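Local coordinates for protein phosphosugar isomerase (Escherichia coli O6:H1, PDB 5UQI) that probably interconverts arabinose 5-phosphate and ribulose 5-phosphate, as a sugar-phosphate isomerase of the SIS family, at residues K19-E22 / E23-S27; S158-V161 / L162-D166; T78-H82 / G83-M87; S98-G101 / E102-E105; A33-I36 / K37-S41. One frame throughout, in Å; residues are numbered along the deposited sequence.

Contact 1: residues K19-E22 / E23-S27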
loop_
_atom_site.group_PDB
_atom_site.type_symbol
_atom_site.label_atom_id
_atom_site.label_comp_id
_atom_site.label_asym_id
_atom_site.label_seq_id
_atom_site.Cartn_x
_atom_site.Cartn_y
_atom_site.Cartn_z
ATOM N N LYS A 19 -3.552 17.049 6.468
ATOM C CA LYS A 19 -3.488 16.724 7.911
ATOM C C LYS A 19 -3.276 15.233 8.147
ATOM O O LYS A 19 -2.515 14.836 9.030
ATOM C CB LYS A 19 -4.735 17.194 8.639
ATOM C CG LYS A 19 -4.754 18.707 8.834
ATOM C CD LYS A 19 -6.013 19.081 9.632
ATOM C CE LYS A 19 -5.904 18.688 11.116
ATOM N NZ LYS A 19 -7.223 18.341 11.732
ATOM N N ALA A 20 -3.967 14.429 7.353
ATOM C CA ALA A 20 -3.853 12.953 7.502
ATOM C C ALA A 20 -2.414 12.502 7.233
ATOM O O ALA A 20 -1.894 11.620 7.909
ATOM C CB ALA A 20 -4.862 12.299 6.558
ATOM N N VAL A 21 -1.781 13.092 6.234
ATOM C CA VAL A 21 -0.372 12.770 5.929
ATOM C C VAL A 21 0.534 13.189 7.101
ATOM O O VAL A 21 1.357 12.406 7.568
ATOM C CB VAL A 21 0.071 13.395 4.608
ATOM C CG1 VAL A 21 1.569 13.199 4.353
ATOM C CG2 VAL A 21 -0.768 12.778 3.476
ATOM N N GLU A 22 0.282 14.386 7.620
ATOM C CA GLU A 22 1.068 14.906 8.734
ATOM C C GLU A 22 0.979 13.990 9.936
ATOM O O GLU A 22 2.013 13.804 10.587
ATOM C CB GLU A 22 0.540 16.296 9.166
ATOM C CG GLU A 22 0.909 17.464 8.290
ATOM C CD GLU A 22 0.475 18.830 8.887
ATOM O OE1 GLU A 22 -0.355 18.866 9.808
ATOM O OE2 GLU A 22 0.947 19.890 8.401
ATOM N N GLU A 23 -0.209 13.449 10.226
ATOM C CA GLU A 23 -0.498 12.574 11.377
ATOM C C GLU A 23 0.438 11.392 11.262
ATOM O O GLU A 23 1.035 10.958 12.241
ATOM C CB GLU A 23 -1.932 12.052 11.387
ATOM C CG GLU A 23 -3.028 13.111 11.435
ATOM C CD GLU A 23 -3.232 13.742 12.797
ATOM O OE1 GLU A 23 -2.808 13.143 13.818
ATOM O OE2 GLU A 23 -3.844 14.839 12.835
ATOM N N VAL A 24 0.621 10.898 10.028
ATOM C CA VAL A 24 1.476 9.715 9.816
ATOM C C VAL A 24 2.977 10.041 9.927
ATOM O O VAL A 24 3.720 9.270 10.556
ATOM C CB VAL A 24 1.147 8.977 8.458
ATOM C CG1 VAL A 24 2.134 7.843 8.203
ATOM C CG2 VAL A 24 -0.292 8.460 8.503
ATOM N N ILE A 25 3.421 11.174 9.381
ATOM C CA ILE A 25 4.835 11.575 9.417
ATOM C C ILE A 25 5.232 11.809 10.895
ATOM O O ILE A 25 6.380 11.530 11.266
ATOM C CB ILE A 25 5.103 12.845 8.592
ATOM C CG1 ILE A 25 4.899 12.584 7.115
ATOM C CG2 ILE A 25 6.541 13.335 8.772
ATOM C CD1 ILE A 25 4.982 13.851 6.261
ATOM N N ASP A 26 4.279 12.301 11.673
ATOM C CA ASP A 26 4.522 12.597 13.114
ATOM C C ASP A 26 4.475 11.354 14.000
ATOM O O ASP A 26 4.810 11.419 15.191
ATOM C CB ASP A 26 3.528 13.653 13.637
ATOM C CG ASP A 26 3.777 15.055 13.062
ATOM O OD1 ASP A 26 4.851 15.336 12.474
ATOM O OD2 ASP A 26 2.851 15.871 13.186
ATOM N N SER A 27 4.079 10.214 13.442
ATOM C CA SER A 27 3.917 8.975 14.212
ATOM C C SER A 27 5.269 8.205 14.265
ATOM O O SER A 27 6.201 8.484 13.528
ATOM C CB SER A 27 2.741 8.163 13.643
ATOM O OG SER A 27 3.162 7.435 12.516
#
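Glu23 lies back against the carbonyl of Lys19, one turn earlier: its N donates to Lys19 O at 2.9 Å, and its CG rests 3.0 Å from that same oxygen. The Glu23 chain bends at chi2 (-76°), which turns the carboxylate back along the helix surface toward Lys19, but OE2 stays 5.0 Å from Lys19 NZ, so any attraction between them acts at a distance. Glu22 takes part mostly through its backbone. Its O receives Asp26 N at 2.9 Å and has Asp26 CG 3.3 Å away, while its own side chain runs extended off the helix, where a charged group can stay hydrated. Val21 adds the apolar share: its O accepts Ile25 N at 3.0 Å, and its CG1 meets Ile25 CD1 at 4.0 Å as the two side chains cross at a slant. Beyond them, Ser27 OG donates to Val24 O at 2.7 Å, giving that carbonyl a second donor beside Ser27 N. The small Ala20 and branched Val24 pack on helix 156-175, and the acids occupy other, exposed positions. This division is that of an amphipathic alpha-helix, here the last turns of helix 3-25.

Contact 2: residues S158-V161 / L162-D166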
loop_
_atom_site.group_PDB
_atom_site.type_symbol
_atom_site.label_atom_id
_atom_site.label_comp_id
_atom_site.label_asym_id
_atom_site.label_seq_id
_atom_site.Cartn_x
_atom_site.Cartn_y
_atom_site.Cartn_z
ATOM N N SER A 158 -6.516 6.681 1.128
ATOM C CA SER A 158 -5.832 6.292 -0.110
ATOM C C SER A 158 -4.616 7.177 -0.327
ATOM O O SER A 158 -3.563 6.687 -0.779
ATOM C CB SER A 158 -6.855 6.344 -1.294
ATOM O OG SER A 158 -7.618 7.581 -1.197
ATOM N N THR A 159 -4.722 8.458 -0.006
ATOM C CA THR A 159 -3.579 9.334 -0.176
ATOM C C THR A 159 -2.498 9.002 0.832
ATOM O O THR A 159 -1.362 8.987 0.444
ATOM C CB THR A 159 -3.966 10.835 -0.051
ATOM O OG1 THR A 159 -4.788 11.128 -1.207
ATOM C CG2 THR A 159 -2.732 11.787 -0.011
ATOM N N VAL A 160 -2.849 8.714 2.107
ATOM C CA VAL A 160 -1.796 8.411 3.063
ATOM C C VAL A 160 -1.009 7.146 2.671
ATOM O O VAL A 160 0.239 7.080 2.795
ATOM C CB VAL A 160 -2.409 8.222 4.469
ATOM C CG1 VAL A 160 -1.341 7.777 5.414
ATOM C CG2 VAL A 160 -2.944 9.575 4.948
ATOM N N VAL A 161 -1.732 6.088 2.271
ATOM C CA VAL A 161 -1.093 4.853 1.861
ATOM C C VAL A 161 -0.184 5.103 0.625
ATOM O O VAL A 161 0.924 4.542 0.550
ATOM C CB VAL A 161 -2.130 3.754 1.556
ATOM C CG1 VAL A 161 -1.386 2.503 1.124
ATOM C CG2 VAL A 161 -2.825 3.445 2.851
ATOM N N LEU A 162 -0.634 5.973 -0.284
ATOM C CA LEU A 162 0.231 6.267 -1.446
ATOM C C LEU A 162 1.521 6.946 -1.008
ATOM O O LEU A 162 2.596 6.573 -1.460
ATOM C CB LEU A 162 -0.521 7.197 -2.434
ATOM C CG LEU A 162 0.296 7.697 -3.642
ATOM C CD1 LEU A 162 0.763 6.539 -4.517
ATOM C CD2 LEU A 162 -0.608 8.624 -4.440
ATOM N N VAL A 163 1.405 7.926 -0.107
ATOM C CA VAL A 163 2.621 8.628 0.333
ATOM C C VAL A 163 3.570 7.698 1.089
ATOM O O VAL A 163 4.781 7.672 0.816
ATOM C CB VAL A 163 2.224 9.840 1.206
ATOM C CG1 VAL A 163 3.451 10.521 1.793
ATOM C CG2 VAL A 163 1.481 10.857 0.337
ATOM N N VAL A 164 2.990 6.877 1.982
ATOM C CA VAL A 164 3.799 5.903 2.716
ATOM C C VAL A 164 4.511 4.922 1.756
ATOM O O VAL A 164 5.728 4.693 1.822
ATOM C CB VAL A 164 2.903 5.126 3.715
ATOM C CG1 VAL A 164 3.603 3.858 4.174
ATOM C CG2 VAL A 164 2.513 6.035 4.888
ATOM N N GLY A 165 3.732 4.348 0.823
ATOM C CA GLY A 165 4.295 3.357 -0.123
ATOM C C GLY A 165 5.355 3.981 -1.035
ATOM O O GLY A 165 6.357 3.339 -1.347
ATOM N N ASP A 166 5.117 5.206 -1.503
ATOM C CA ASP A 166 6.101 5.900 -2.336
ATOM C C ASP A 166 7.426 6.058 -1.546
ATOM O O ASP A 166 8.516 5.812 -2.121
ATOM C CB ASP A 166 5.683 7.301 -2.711
ATOM C CG ASP A 166 4.714 7.402 -3.885
ATOM O OD1 ASP A 166 4.427 6.404 -4.537
ATOM O OD2 ASP A 166 4.286 8.612 -4.120
#
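Val160 and Val164 both hold CG1 opposite the backbone N (chi1 174° and 163°), the usual helical setting for valine, and this places CG2 beside the N. From there Val164 CG2 leans over Val160 O at 3.3 Å and meets Val160 CG1 at 4.3 Å, making a short apolar ridge one turn long. Val163 repeats the geometry on the adjoining face: its CG2 sits 3.4 Å from Thr159 O and 4.3 Å from Thr159 CG2. Thr159 suits a border position, since its methyl meets Val163 while its OG1 is hydrogen-bonded to Glu17 of helix 3-25. Beneath the side chains the backbone is regular. Val164 N donates to Val160 O at 2.9 Å, and Gly165 N to Val161 O at 2.8 Å. Gly165, with no side chain, keeps the helix slim at a buried point. Leu162 CB rests between the carbonyl oxygens of Ser158 and Thr159, and the rest of its chain leads off the helix to touch Lys60 on helix 52-67. One turn further on, Asp166 OD1 forms a salt bridge with NZ of that same Lys60, outside the contact itself. Val160 and Val164, by contrast, face Val24, and Val160 also packs on Ala20. The two valines thus serve the helix 3-25 side, whereas Ser158, Leu162 and Asp166 serve the helix 52-67 side. In this SIS alpha/beta fold, helix 156-175 is sandwiched between helices 3-25 and 52-67.

Contact 3: residues T78-H82 / G83-M87; sequences TEAVH and GDLGM
Glu79 O is held by two backbone N-H groups that reach it from opposite faces of its carbonyl plane: Asp84 N at 3.0 Å, tilted 31° from the plane, and His82 N, also at 3.0 Å. The first bond spans five residues and, with the weak bond from Gly83 N to Ala80 O at 3.3 Å, defines a Schellman motif. Gly83 is its C-prime residue. At a phi of 125° a beta carbon would be jammed against His82 O, so glycine is the residue made for this turn. Ala80 O has a stronger second partner in Leu85 N, 3.0 Å away, in the carbonyl plane and on a lone pair. The same reversal brings Leu85 CG to 3.9 Å from Ala80 CB, an apolar contact one residue further on from the Schellman pair Glu79 and Asp84. On the outer side, Glu79 bends at chi2 (-59°) and its carboxylate comes near that of Asp84. OE1 of Glu79 lies 4.5 Å from OD2 of Asp84, a like-charged approach that a bridging water probably eases, donating to Glu79 OE1 at 2.6 Å and to Asp84 OD1 at 2.9 Å. Glu79 is exposed, as suits an acid that water can reach; Asp84 is only partly exposed and also touches Val75, against which the small Ala80 is buried. Val75 belongs to strand 72-76, an edge strand of the sheet within this chain. Leu85 reaches Ser112 and Leu113 of helix 110-116, and Met87 returns to Phe73 and Val75, so the end of helix 77-84 packs against both strand and helix.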
loop_
_atom_site.group_PDB
_atom_site.type_symbol
_atom_site.label_atom_id
_atom_site.label_comp_id
_atom_site.label_asym_id
_atom_site.label_seq_id
_atom_site.Cartn_x
_atom_site.Cartn_y
_atom_site.Cartn_z
ATOM N N THR A 78 -10.032 -9.861 -6.027
ATOM C CA THR A 78 -11.027 -10.793 -6.593
ATOM C C THR A 78 -10.440 -11.628 -7.675
ATOM O O THR A 78 -10.672 -12.829 -7.738
ATOM C CB THR A 78 -12.216 -9.986 -7.202
ATOM O OG1 THR A 78 -12.893 -9.433 -6.060
ATOM C CG2 THR A 78 -13.197 -10.883 -7.955
ATOM N N GLU A 79 -9.648 -11.043 -8.543
ATOM C CA GLU A 79 -9.021 -11.896 -9.544
ATOM C C GLU A 79 -8.113 -12.982 -8.913
ATOM O O GLU A 79 -8.036 -14.097 -9.452
ATOM C CB GLU A 79 -8.181 -11.047 -10.536
ATOM C CG GLU A 79 -9.091 -9.993 -11.270
ATOM C CD GLU A 79 -10.218 -10.679 -12.036
ATOM O OE1 GLU A 79 -9.896 -11.730 -12.720
ATOM O OE2 GLU A 79 -11.429 -10.333 -11.876
ATOM N N ALA A 80 -7.456 -12.661 -7.775
ATOM C CA ALA A 80 -6.640 -13.637 -7.090
ATOM C C ALA A 80 -7.421 -14.918 -6.809
ATOM O O ALA A 80 -6.902 -15.991 -7.023
ATOM C CB ALA A 80 -6.152 -12.995 -5.784
ATOM N N VAL A 81 -8.662 -14.776 -6.334
ATOM C CA VAL A 81 -9.392 -16.015 -5.901
ATOM C C VAL A 81 -10.085 -16.676 -7.099
ATOM O O VAL A 81 -10.765 -17.698 -6.969
ATOM C CB VAL A 81 -10.365 -15.719 -4.745
ATOM C CG1 VAL A 81 -9.581 -15.242 -3.528
ATOM C CG2 VAL A 81 -11.559 -14.821 -5.143
ATOM N N HIS A 82 -9.980 -16.055 -8.283
ATOM C CA HIS A 82 -10.420 -16.638 -9.549
ATOM C C HIS A 82 -9.242 -17.081 -10.407
ATOM O O HIS A 82 -9.380 -17.154 -11.620
ATOM C CB HIS A 82 -11.366 -15.673 -10.284
ATOM C CG HIS A 82 -12.629 -15.440 -9.528
ATOM N ND1 HIS A 82 -13.747 -16.229 -9.699
ATOM C CD2 HIS A 82 -12.952 -14.532 -8.584
ATOM C CE1 HIS A 82 -14.699 -15.827 -8.873
ATOM N NE2 HIS A 82 -14.233 -14.830 -8.153
ATOM N N GLY A 83 -8.114 -17.400 -9.789
ATOM C CA GLY A 83 -7.006 -18.036 -10.498
ATOM C C GLY A 83 -5.707 -17.275 -10.366
ATOM O O GLY A 83 -4.672 -17.854 -10.545
ATOM N N ASP A 84 -5.799 -15.949 -10.162
ATOM C CA ASP A 84 -4.556 -15.145 -10.245
ATOM C C ASP A 84 -3.637 -15.372 -9.075
ATOM O O ASP A 84 -2.480 -14.912 -9.107
ATOM C CB ASP A 84 -4.829 -13.610 -10.412
ATOM C CG ASP A 84 -5.376 -13.225 -11.789
ATOM O OD1 ASP A 84 -5.770 -14.078 -12.601
ATOM O OD2 ASP A 84 -5.433 -11.976 -12.065
ATOM N N LEU A 85 -4.092 -16.078 -8.015
ATOM C CA LEU A 85 -3.123 -16.523 -7.027
ATOM C C LEU A 85 -2.001 -17.372 -7.643
ATOM O O LEU A 85 -0.888 -17.376 -7.090
ATOM C CB LEU A 85 -3.892 -17.380 -5.988
ATOM C CG LEU A 85 -4.555 -16.499 -4.923
ATOM C CD1 LEU A 85 -5.620 -17.396 -4.260
ATOM C CD2 LEU A 85 -3.558 -15.998 -3.866
ATOM N N GLY A 86 -2.233 -17.962 -8.831
ATOM C CA GLY A 86 -1.228 -18.680 -9.549
ATOM C C GLY A 86 -0.095 -17.808 -10.066
ATOM O O GLY A 86 0.963 -18.314 -10.507
ATOM N N MET A 87 -0.264 -16.481 -9.966
ATOM C CA MET A 87 0.845 -15.596 -10.356
ATOM C C MET A 87 1.915 -15.497 -9.293
ATOM O O MET A 87 3.033 -14.999 -9.595
ATOM C CB MET A 87 0.308 -14.182 -10.662
ATOM C CG MET A 87 -0.698 -14.227 -11.797
ATOM S SD MET A 87 -1.382 -12.573 -12.130
ATOM C CE MET A 87 -2.329 -12.958 -13.616
HETATM O O HOH W 1 -8.305 -13.465 -13.921
#

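Contact 4: residues S98-G101 / E102-E105. With A5P (arabinose-5-phosphate), chain B.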
loop_
_atom_site.group_PDB
_atom_site.type_symbol
_atom_site.label_atom_id
_atom_site.label_comp_id
_atom_site.label_asym_id
_atom_site.label_seq_id
_atom_site.Cartn_x
_atom_site.Cartn_y
_atom_site.Cartn_z
ATOM N N SER A 98 -5.529 -2.933 2.686
ATOM C CA SER A 98 -6.947 -2.763 2.992
ATOM C C SER A 98 -7.065 -1.776 4.155
ATOM O O SER A 98 -6.529 -2.031 5.238
ATOM C CB SER A 98 -7.554 -4.110 3.438
ATOM O OG SER A 98 -8.876 -3.959 3.980
ATOM N N ASN A 99 -7.738 -0.653 3.938
ATOM C CA ASN A 99 -7.758 0.353 5.001
ATOM C C ASN A 99 -8.416 -0.235 6.270
ATOM O O ASN A 99 -7.843 -0.162 7.385
ATOM C CB ASN A 99 -8.431 1.635 4.518
ATOM C CG ASN A 99 -8.540 2.683 5.639
ATOM O OD1 ASN A 99 -9.645 3.071 5.998
ATOM N ND2 ASN A 99 -7.418 3.070 6.234
ATOM N N SER A 100 -9.588 -0.827 6.106
ATOM C CA SER A 100 -10.241 -1.423 7.282
ATOM C C SER A 100 -9.529 -2.680 7.762
ATOM O O SER A 100 -9.589 -3.015 8.970
ATOM C CB SER A 100 -11.669 -1.820 6.947
ATOM O OG SER A 100 -11.738 -2.879 5.975
ATOM N N GLY A 101 -8.917 -3.432 6.849
ATOM C CA GLY A 101 -8.364 -4.753 7.226
ATOM C C GLY A 101 -9.469 -5.785 7.425
ATOM O O GLY A 101 -9.199 -6.898 7.925
ATOM N N GLU A 102 -10.675 -5.466 6.931
ATOM C CA GLU A 102 -11.833 -6.364 7.067
ATOM C C GLU A 102 -12.497 -6.689 5.733
ATOM O O GLU A 102 -13.494 -7.427 5.702
ATOM C CB GLU A 102 -12.866 -5.756 8.022
ATOM C CG GLU A 102 -12.347 -5.475 9.460
ATOM C CD GLU A 102 -11.896 -6.711 10.207
ATOM O OE1 GLU A 102 -12.335 -7.834 9.840
ATOM O OE2 GLU A 102 -11.049 -6.556 11.167
ATOM N N THR A 103 -11.940 -6.150 4.624
ATOM C CA THR A 103 -12.636 -6.283 3.332
ATOM C C THR A 103 -12.753 -7.735 2.982
ATOM O O THR A 103 -11.750 -8.402 2.912
ATOM C CB THR A 103 -11.747 -5.552 2.285
ATOM O OG1 THR A 103 -11.557 -4.234 2.765
ATOM C CG2 THR A 103 -12.415 -5.548 0.883
ATOM N N ALA A 104 -13.981 -8.207 2.723
ATOM C CA ALA A 104 -14.230 -9.641 2.492
ATOM C C ALA A 104 -13.382 -10.206 1.372
ATOM O O ALA A 104 -12.793 -11.273 1.476
ATOM C CB ALA A 104 -15.699 -9.910 2.214
ATOM N N GLU A 105 -13.282 -9.434 0.276
ATOM C CA GLU A 105 -12.510 -9.942 -0.854
ATOM C C GLU A 105 -11.036 -10.163 -0.532
ATOM O O GLU A 105 -10.411 -11.073 -1.089
ATOM C CB GLU A 105 -12.643 -8.942 -2.056
ATOM C CG GLU A 105 -14.065 -8.816 -2.595
ATOM C CD GLU A 105 -14.845 -7.670 -1.969
ATOM O OE1 GLU A 105 -14.585 -7.277 -0.776
ATOM O OE2 GLU A 105 -15.800 -7.215 -2.612
HETATM C C1 A5P B . -14.611 1.876 -1.283
HETATM O O1 A5P B . -14.430 2.940 -0.860
HETATM C C2 A5P B . -13.475 1.226 -1.929
HETATM O O2 A5P B . -12.940 1.927 -3.007
HETATM C C3 A5P B . -12.572 0.984 -0.797
HETATM O O3 A5P B . -11.200 1.298 -1.064
HETATM C C4 A5P B . -12.911 -0.484 -0.768
HETATM O O4 A5P B . -14.187 -0.676 -0.183
HETATM C C5 A5P B . -11.887 -1.301 -0.042
HETATM O O5 A5P B . -11.884 -0.921 1.283
HETATM P P A5P B . -10.566 -1.325 2.089
HETATM O O1P A5P B . -9.428 -0.346 1.749
HETATM O O2P A5P B . -11.065 -1.156 3.618
HETATM O O3P A5P B . -10.177 -2.649 1.661
#
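Ser100 and Glu102 meet in the phosphate-binding loop of the SIS fold, which follows strand 93-97 and wraps the phosphate of arabinose-5-phosphate. On the tight side, Ser100 OG stands between its own backbone N and carbonyl carbon (chi1 66°), the crowded position, from which it accepts Glu102 N at 3.0 Å and donates to phosphate O2P, also at 3.0 Å. Ser100 N grips the same O2P, so one residue supplies both a backbone and a side-chain donor. Ser98 OG likewise has two tasks: it accepts Gly101 N at 2.9 Å, an ST motif that closes the loop, and donates to O3P at 3.0 Å. Small hydroxyl residues suit such a phosphate site, being short enough to let the backbone come near the phosphate while adding donors of their own. Gly101, at a phi of +74°, makes the turn that lets the chain leave the loop. Thr103 stands just ahead of helix 104-107; its side chain makes no capping bond and points OG1 to O3P instead, although the modelled 2.4 Å is too short to be trusted as a length. Lys53 N and Ser54 OG bind the ligand from elsewhere in the chain. The loose side begins at Glu102, an exposed residue whose side chain bends back over Gly101 and whose OE1 is hydrogen-bonded to Ser130. A carboxylate fits there, turned from the phosphate. Back at the pocket, Asn99 N donates to O1P at 2.8 Å, almost straight, with an N-H...O angle of 166°.

Contact 5: residues A33-I36 / K37-S41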
loop_
_atom_site.group_PDB
_atom_site.type_symbol
_atom_site.label_atom_id
_atom_site.label_comp_id
_atom_site.label_asym_id
_atom_site.label_seq_id
_atom_site.Cartn_x
_atom_site.Cartn_y
_atom_site.Cartn_z
ATOM N N ALA A 33 11.262 -0.119 9.840
ATOM C CA ALA A 33 12.570 -0.690 9.628
ATOM C C ALA A 33 12.462 -2.170 9.296
ATOM O O ALA A 33 13.135 -2.652 8.372
ATOM C CB ALA A 33 13.434 -0.456 10.866
ATOM N N ASN A 34 11.622 -2.909 10.042
ATOM C CA ASN A 34 11.408 -4.321 9.729
ATOM C C ASN A 34 10.798 -4.463 8.319
ATOM O O ASN A 34 11.199 -5.371 7.586
ATOM C CB ASN A 34 10.462 -4.966 10.717
ATOM C CG ASN A 34 11.162 -5.324 11.988
ATOM O OD1 ASN A 34 12.400 -5.442 12.025
ATOM N ND2 ASN A 34 10.400 -5.485 13.024
ATOM N N LEU A 35 9.933 -3.519 7.940
ATOM C CA LEU A 35 9.333 -3.575 6.575
ATOM C C LEU A 35 10.436 -3.500 5.509
ATOM O O LEU A 35 10.487 -4.315 4.550
ATOM C CB LEU A 35 8.275 -2.476 6.440
ATOM C CG LEU A 35 7.703 -2.318 5.002
ATOM C CD1 LEU A 35 6.938 -3.604 4.607
ATOM C CD2 LEU A 35 6.786 -1.125 4.967
ATOM N N ILE A 36 11.346 -2.535 5.691
ATOM C CA ILE A 36 12.444 -2.371 4.746
ATOM C C ILE A 36 13.299 -3.639 4.659
ATOM O O ILE A 36 13.650 -4.090 3.576
ATOM C CB ILE A 36 13.315 -1.114 5.071
ATOM C CG1 ILE A 36 12.555 0.178 4.767
ATOM C CG2 ILE A 36 14.652 -1.163 4.310
ATOM C CD1 ILE A 36 12.312 0.448 3.304
ATOM N N LYS A 37 13.686 -4.195 5.804
ATOM C CA LYS A 37 14.477 -5.418 5.827
ATOM C C LYS A 37 13.838 -6.605 5.154
ATOM O O LYS A 37 14.499 -7.295 4.414
ATOM C CB LYS A 37 14.846 -5.746 7.274
ATOM C CG LYS A 37 15.697 -4.644 7.882
ATOM C CD LYS A 37 16.012 -4.932 9.345
ATOM C CE LYS A 37 16.681 -3.731 9.979
ATOM N NZ LYS A 37 16.856 -4.000 11.432
ATOM N N VAL A 38 12.542 -6.822 5.386
ATOM C CA VAL A 38 11.800 -7.928 4.734
ATOM C C VAL A 38 11.813 -7.698 3.235
ATOM O O VAL A 38 12.105 -8.612 2.476
ATOM C CB VAL A 38 10.342 -8.048 5.186
ATOM C CG1 VAL A 38 9.567 -9.048 4.323
ATOM C CG2 VAL A 38 10.241 -8.453 6.666
ATOM N N LEU A 39 11.488 -6.464 2.816
ATOM C CA LEU A 39 11.523 -6.172 1.367
ATOM C C LEU A 39 12.892 -6.334 0.709
ATOM O O LEU A 39 13.004 -6.831 -0.413
ATOM C CB LEU A 39 10.849 -4.841 1.010
ATOM C CG LEU A 39 9.368 -4.822 1.445
ATOM C CD1 LEU A 39 8.828 -3.382 1.316
ATOM C CD2 LEU A 39 8.452 -5.759 0.600
ATOM N N GLN A 40 13.950 -5.987 1.455
ATOM C CA GLN A 40 15.305 -6.152 0.923
ATOM C C GLN A 40 15.690 -7.612 0.724
ATOM O O GLN A 40 16.550 -7.917 -0.112
ATOM C CB GLN A 40 16.291 -5.502 1.897
ATOM C CG GLN A 40 16.310 -3.982 1.765
ATOM C CD GLN A 40 17.326 -3.330 2.686
ATOM O OE1 GLN A 40 17.465 -3.717 3.836
ATOM N NE2 GLN A 40 17.983 -2.295 2.193
ATOM N N SER A 41 15.068 -8.483 1.517
ATOM C CA SER A 41 15.327 -9.910 1.526
ATOM C C SER A 41 14.596 -10.611 0.406
ATOM O O SER A 41 14.928 -11.765 0.069
ATOM C CB SER A 41 14.950 -10.530 2.890
ATOM O OG SER A 41 13.542 -10.785 3.022
#
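Helix 32-41 packs on strands 120-124 and 137-140 of the alpha/beta sheet with one face, and Leu35 and Leu39, a turn apart, supply much of that face. Their side chains lie alongside each other and point the same way, with Leu35 CD1 3.8 Å from Leu39 CD1. Both reach Ile121 of strand 120-124, and Leu35 also touches Leu137 and Val139 of strand 137-140; branched, wholly apolar leucines are well suited to filling such a helix-sheet interface. A second face joins Ile36 to Gln40. Ile36 CG2 meets Gln40 CD at 3.8 Å, the two chains slanting across one another, while Gln40 CG rests 3.2 Å from Ile36 O. Both residues pack on Leu172 and Leu175 of helix 156-175. Lys37 occupies the outer side: its CG passes 3.3 Å from Ala33 O, then the chain runs fully extended, carrying the ammonium group away from the core. The backbone bonds are regular and short, as from Leu39 N to Leu35 O at 2.9 Å. Further along, Ser41 turns its hydroxyl (chi1 81°) back onto the preceding turn, where OG donates to Val38 O at 2.7 Å.

Along the chain the order is contact 1, contact 5, contact 3, contact 4, contact 2. Contacts 3, 4 and 5 adjoin the five-stranded parallel sheet, while contact 1 sits outside helix 156-175. Contacts 1 and 2 touch directly, Val24 and Ala20 packing on Val160, so the N-terminal helix 3-25 is fastened to helix 156-175. Contact 5 packs on the later part of helix 156-175, at Leu172 and Leu175, although its nearest atoms are about 6 Å from contact 2. Contact 3 lies across the chain's centre from contact 1, about 34 Å between centres, and reaches contact 4 through Thr78 and Glu105. Contact 4 alone holds ligand-pocket residues; the other four are helix segments without them.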